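Local coordinates for protein ORF10 (Moritella marina, PDB 6RIW) that probably condenses acyl units in polyunsaturated fatty acid synthesis, this chain being the ketosynthase-chain length factor didomain of a larger synthase, at residues A513-L521 and M949-G957. Numbering follows the deposited sequence.
Sequences ANVMQSLQL and MMDNLKPQG
S518 and K954 bring the two backbones nearest, their CA atoms 5.4 Å apart, where the last turn of helix 513-519 meets the loop 949-957. The carbonyl of S518, near the end of the helix, faces this loop: K954 CA lies 3.5 Å from S518 O in a CH...O contact with an angle of 153° at the hydrogen, and P955 CD lies beside the same oxygen. The S518 hydroxyl turns back on its own helix, with OG anti to the carbonyl carbon (chi1 -62°), and donates a hydrogen bond to N514 O at 3.1 Å, tilted 32° from the carbonyl plane. That oxygen also accepts S518 N, the two donors reaching it from opposite faces of its plane. A small residue suits this spot because the M950 chain, bent at chi2 and chi3, curls back to set its methyl CE 3.4 Å from S518 OG. The same methyl meets V515 CG2 at 4.1 Å, the side chains crossing at about a right angle. Were S518 replaced by an alanine, N514 O would probably lose its hydroxyl donor, keeping the backbone one, and M950 CE its close partner. Deeper in, L519 CD2 reaches L953, 3.7 Å from its backbone O and also beside its CB, while T703 of helix 699-706 touches both leucines. Q520, at positive phi, closes the helix in a Schellman motif; its extended side chain lays OE1 3.8 Å from P955 CG and NE2 beside the aliphatic part of K954. The compact P955 ring packs against L519 O, which is hydrogen-bonded to Q706 NE2, and against the Q520 amide. Helix 129-148 lies against N514 and M950 through Q139. The contact is mixed packing, without a hydrogen bond between the segments, of the loop after helix 929-934 on a Schellman-capped helix of the second ketosynthase-like domain, away from the magnesium site.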
ATOM      1  N   ALA A 513       4.919 -15.940  29.028  1.00 14.03           N
ATOM      2  CA  ALA A 513       3.786 -16.815  29.273  1.00 17.28           C
ATOM      3  C   ALA A 513       2.466 -16.073  29.152  1.00 15.58           C
ATOM      4  O   ALA A 513       1.471 -16.665  28.728  1.00 16.80           O
ATOM      5  CB  ALA A 513       3.917 -17.453  30.663  1.00 24.62           C
ATOM      6  N   ASN A 514       2.428 -14.789  29.529  1.00 13.98           N
ATOM      7  CA  ASN A 514       1.178 -14.039  29.440  1.00 16.37           C
ATOM      8  C   ASN A 514       0.781 -13.787  27.983  1.00 14.65           C
ATOM      9  O   ASN A 514      -0.384 -13.948  27.612  1.00 16.05           O
ATOM     10  CB  ASN A 514       1.302 -12.717  30.196  1.00 16.17           C
ATOM     11  CG  ASN A 514       1.365 -12.910  31.713  1.00 23.71           C
ATOM     12  OD1 ASN A 514       0.651 -13.736  32.269  1.00 25.27           O
ATOM     13  ND2 ASN A 514       2.241 -12.157  32.381  1.00 24.36           N
ATOM     14  N   VAL A 515       1.736 -13.385  27.144  1.00 14.52           N
ATOM     15  CA  VAL A 515       1.455 -13.237  25.712  1.00 14.16           C
ATOM     16  C   VAL A 515       0.968 -14.557  25.119  1.00 14.47           C
ATOM     17  O   VAL A 515      -0.042 -14.610  24.407  1.00 13.95           O
ATOM     18  CB  VAL A 515       2.707 -12.719  24.984  1.00 14.12           C
ATOM     19  CG1 VAL A 515       2.565 -12.920  23.453  1.00 16.94           C
ATOM     20  CG2 VAL A 515       2.935 -11.240  25.340  1.00 15.07           C
ATOM     21  N   MET A 516       1.684 -15.651  25.393  1.00 14.16           N
ATOM     22  CA  MET A 516       1.304 -16.916  24.764  1.00 15.67           C
ATOM     23  C   MET A 516      -0.039 -17.413  25.278  1.00 13.94           C
ATOM     24  O   MET A 516      -0.823 -17.979  24.508  1.00 15.72           O
ATOM     25  CB  MET A 516       2.405 -17.956  24.976  1.00 15.08           C
ATOM     26  CG  MET A 516       3.722 -17.518  24.296  1.00 16.32           C
ATOM     27  SD  MET A 516       3.604 -17.420  22.487  1.00 18.74           S
ATOM     28  CE  MET A 516       3.767 -19.175  22.160  1.00 16.86           C
ATOM     29  N   GLN A 517      -0.343 -17.174  26.560  1.00 14.71           N
ATOM     30  CA  GLN A 517      -1.665 -17.509  27.075  1.00 16.60           C
ATOM     31  C   GLN A 517      -2.758 -16.711  26.372  1.00 16.61           C
ATOM     32  O   GLN A 517      -3.820 -17.256  26.048  1.00 16.64           O
ATOM     33  CB  GLN A 517      -1.713 -17.247  28.581  1.00 18.72           C
ATOM     34  CG  GLN A 517      -2.961 -17.745  29.256  1.00 26.69           C
ATOM     35  CD  GLN A 517      -3.014 -17.317  30.718  1.00 38.40           C
ATOM     36  OE1 GLN A 517      -4.046 -17.443  31.383  1.00 49.64           O
ATOM     37  NE2 GLN A 517      -1.890 -16.796  31.222  1.00 38.43           N
ATOM     38  N   SER A 518      -2.518 -15.412  26.142  1.00 14.96           N
ATOM     39  CA  SER A 518      -3.514 -14.585  25.451  1.00 15.25           C
ATOM     40  C   SER A 518      -3.734 -15.063  24.022  1.00 17.79           C
ATOM     41  O   SER A 518      -4.869 -15.063  23.525  1.00 15.66           O
ATOM     42  CB  SER A 518      -3.094 -13.118  25.446  1.00 17.27           C
ATOM     43  OG  SER A 518      -3.006 -12.618  26.768  1.00 21.26           O
ATOM     44  N   LEU A 519      -2.658 -15.492  23.348  1.00 13.14           N
ATOM     45  CA  LEU A 519      -2.741 -16.001  21.990  1.00 13.70           C
ATOM     46  C   LEU A 519      -3.237 -17.444  21.924  1.00 19.56           C
ATOM     47  O   LEU A 519      -3.448 -17.952  20.821  1.00 16.93           O
ATOM     48  CB  LEU A 519      -1.364 -15.892  21.314  1.00 16.48           C
ATOM     49  CG  LEU A 519      -0.815 -14.465  21.145  1.00 16.14           C
ATOM     50  CD1 LEU A 519       0.592 -14.510  20.512  1.00 16.62           C
ATOM     51  CD2 LEU A 519      -1.766 -13.683  20.241  1.00 12.40           C
ATOM     52  N   GLN A 520      -3.429 -18.101  23.071  1.00 17.65           N
ATOM     53  CA  GLN A 520      -3.861 -19.503  23.126  1.00 20.40           C
ATOM     54  C   GLN A 520      -2.900 -20.416  22.364  1.00 20.79           C
ATOM     55  O   GLN A 520      -3.305 -21.369  21.692  1.00 23.58           O
ATOM     56  CB  GLN A 520      -5.296 -19.646  22.624  1.00 22.55           C
ATOM     57  CG  GLN A 520      -6.224 -18.764  23.432  1.00 23.58           C
ATOM     58  CD  GLN A 520      -7.667 -18.898  23.021  1.00 31.25           C
ATOM     59  OE1 GLN A 520      -7.979 -19.445  21.960  1.00 34.65           O
ATOM     60  NE2 GLN A 520      -8.561 -18.390  23.856  1.00 30.16           N
ATOM     61  N   LEU A 521      -1.613 -20.138  22.500  1.00 16.50           N
ATOM     62  CA  LEU A 521      -0.551 -20.915  21.865  1.00 18.56           C
ATOM     63  C   LEU A 521       0.269 -21.630  22.929  1.00 21.53           C
ATOM     64  O   LEU A 521       0.779 -20.988  23.864  1.00 17.23           O
ATOM     65  CB  LEU A 521       0.379 -19.999  21.053  1.00 19.13           C
ATOM     66  CG  LEU A 521      -0.127 -19.415  19.726  1.00 20.25           C
ATOM     67  CD1 LEU A 521       0.857 -18.374  19.188  1.00 18.65           C
ATOM     68  CD2 LEU A 521      -0.321 -20.544  18.719  1.00 22.83           C
ATOM     69  N   MET A 949      -3.910  -3.921  28.436  1.00 16.41           N
ATOM     70  CA  MET A 949      -5.038  -4.822  28.232  1.00 18.31           C
ATOM     71  C   MET A 949      -4.736  -5.792  27.094  1.00 16.01           C
ATOM     72  O   MET A 949      -4.308  -5.372  26.016  1.00 17.00           O
ATOM     73  CB  MET A 949      -6.320  -4.051  27.916  1.00 19.20           C
ATOM     74  CG  MET A 949      -6.679  -3.000  28.970  1.00 26.02           C
ATOM     75  SD  MET A 949      -7.034  -3.766  30.568  1.00 32.62           S
ATOM     76  CE  MET A 949      -8.565  -4.605  30.134  1.00 34.30           C
ATOM     77  N   MET A 950      -5.019  -7.073  27.317  1.00 16.80           N
ATOM     78  CA  MET A 950      -4.682  -8.117  26.354  1.00 15.84           C
ATOM     79  C   MET A 950      -5.876  -8.622  25.557  1.00 15.13           C
ATOM     80  O   MET A 950      -5.695  -9.509  24.718  1.00 14.60           O
ATOM     81  CB  MET A 950      -4.041  -9.297  27.086  1.00 20.35           C
ATOM     82  CG  MET A 950      -2.862  -8.911  27.958  1.00 20.34           C
ATOM     83  SD  MET A 950      -1.494  -8.386  26.931  1.00 21.44           S
ATOM     84  CE  MET A 950      -0.809 -10.016  26.603  1.00 19.93           C
ATOM     85  N   ASP A 951      -7.078  -8.076  25.794  1.00 13.64           N
ATOM     86  CA  ASP A 951      -8.315  -8.622  25.224  1.00 17.61           C
ATOM     87  C   ASP A 951      -8.261  -8.736  23.704  1.00 16.45           C
ATOM     88  O   ASP A 951      -8.816  -9.680  23.131  1.00 16.25           O
ATOM     89  CB  ASP A 951      -9.523  -7.745  25.593  1.00 24.77           C
ATOM     90  CG  ASP A 951      -9.583  -7.399  27.063  1.00 37.92           C
ATOM     91  OD1 ASP A 951      -8.771  -6.554  27.508  1.00 36.67           O
ATOM     92  OD2 ASP A 951     -10.454  -7.968  27.769  1.00 42.19           O
ATOM     93  N   ASN A 952      -7.652  -7.755  23.024  1.00 15.69           N
ATOM     94  CA  ASN A 952      -7.664  -7.762  21.564  1.00 14.27           C
ATOM     95  C   ASN A 952      -6.802  -8.869  20.960  1.00 15.47           C
ATOM     96  O   ASN A 952      -6.938  -9.148  19.762  1.00 15.32           O
ATOM     97  CB  ASN A 952      -7.185  -6.407  21.036  1.00 12.01           C
ATOM     98  CG  ASN A 952      -8.287  -5.372  21.029  1.00 15.90           C
ATOM     99  OD1 ASN A 952      -9.451  -5.702  20.841  1.00 18.28           O
ATOM    100  ND2 ASN A 952      -7.925  -4.118  21.232  1.00 15.83           N
ATOM    101  N   LEU A 953      -5.924  -9.491  21.750  1.00 14.21           N
ATOM    102  CA  LEU A 953      -5.082 -10.573  21.253  1.00 14.13           C
ATOM    103  C   LEU A 953      -5.802 -11.915  21.208  1.00 14.27           C
ATOM    104  O   LEU A 953      -5.392 -12.802  20.451  1.00 15.08           O
ATOM    105  CB  LEU A 953      -3.838 -10.709  22.137  1.00 13.92           C
ATOM    106  CG  LEU A 953      -2.917  -9.507  22.278  1.00 16.63           C
ATOM    107  CD1 LEU A 953      -1.698  -9.853  23.180  1.00 14.91           C
ATOM    108  CD2 LEU A 953      -2.468  -9.022  20.912  1.00 17.45           C
ATOM    109  N   LYS A 954      -6.833 -12.102  22.023  1.00 13.87           N
ATOM    110  CA  LYS A 954      -7.534 -13.373  22.028  1.00 15.86           C
ATOM    111  C   LYS A 954      -8.106 -13.650  20.637  1.00 13.49           C
ATOM    112  O   LYS A 954      -8.769 -12.769  20.063  1.00 14.01           O
ATOM    113  CB  LYS A 954      -8.654 -13.325  23.061  1.00 17.33           C
ATOM    114  CG  LYS A 954      -9.553 -14.550  23.047  1.00 24.80           C
ATOM    115  CD  LYS A 954     -10.675 -14.391  24.087  1.00 30.43           C
ATOM    116  CE  LYS A 954     -11.318 -15.727  24.442  1.00 30.37           C
ATOM    117  NZ  LYS A 954     -12.470 -16.021  23.559  1.00 34.22           N
ATOM    118  N   PRO A 955      -7.876 -14.838  20.064  1.00 13.99           N
ATOM    119  CA  PRO A 955      -8.452 -15.163  18.745  1.00 14.02           C
ATOM    120  C   PRO A 955      -9.941 -14.846  18.649  1.00 14.97           C
ATOM    121  O   PRO A 955     -10.758 -15.356  19.432  1.00 13.33           O
ATOM    122  CB  PRO A 955      -8.174 -16.665  18.600  1.00 15.52           C
ATOM    123  CG  PRO A 955      -6.900 -16.889  19.421  1.00 16.80           C
ATOM    124  CD  PRO A 955      -7.012 -15.916  20.588  1.00 18.01           C
ATOM    125  N   GLN A 956     -10.299 -13.978  17.698  1.00 14.07           N
ATOM    126  CA  GLN A 956     -11.630 -13.372  17.668  1.00 14.10           C
ATOM    127  C   GLN A 956     -12.704 -14.246  17.030  1.00 12.84           C
ATOM    128  O   GLN A 956     -13.890 -13.922  17.161  1.00 15.27           O
ATOM    129  CB  GLN A 956     -11.574 -12.017  16.946  1.00 16.95           C
ATOM    130  CG  GLN A 956     -10.833 -10.981  17.773  1.00 16.50           C
ATOM    131  CD  GLN A 956     -10.733  -9.626  17.085  1.00 15.19           C
ATOM    132  OE1 GLN A 956     -11.457  -9.336  16.141  1.00 16.78           O
ATOM    133  NE2 GLN A 956      -9.839  -8.780  17.585  1.00 14.28           N
ATOM    134  N   GLY A 957     -12.339 -15.332  16.356  1.00 13.65           N
ATOM    135  CA  GLY A 957     -13.328 -16.173  15.693  1.00 16.70           C
ATOM    136  C   GLY A 957     -14.067 -15.503  14.557  1.00 17.89           C
ATOM    137  O   GLY A 957     -15.289 -15.675  14.436  1.00 15.81           O
TER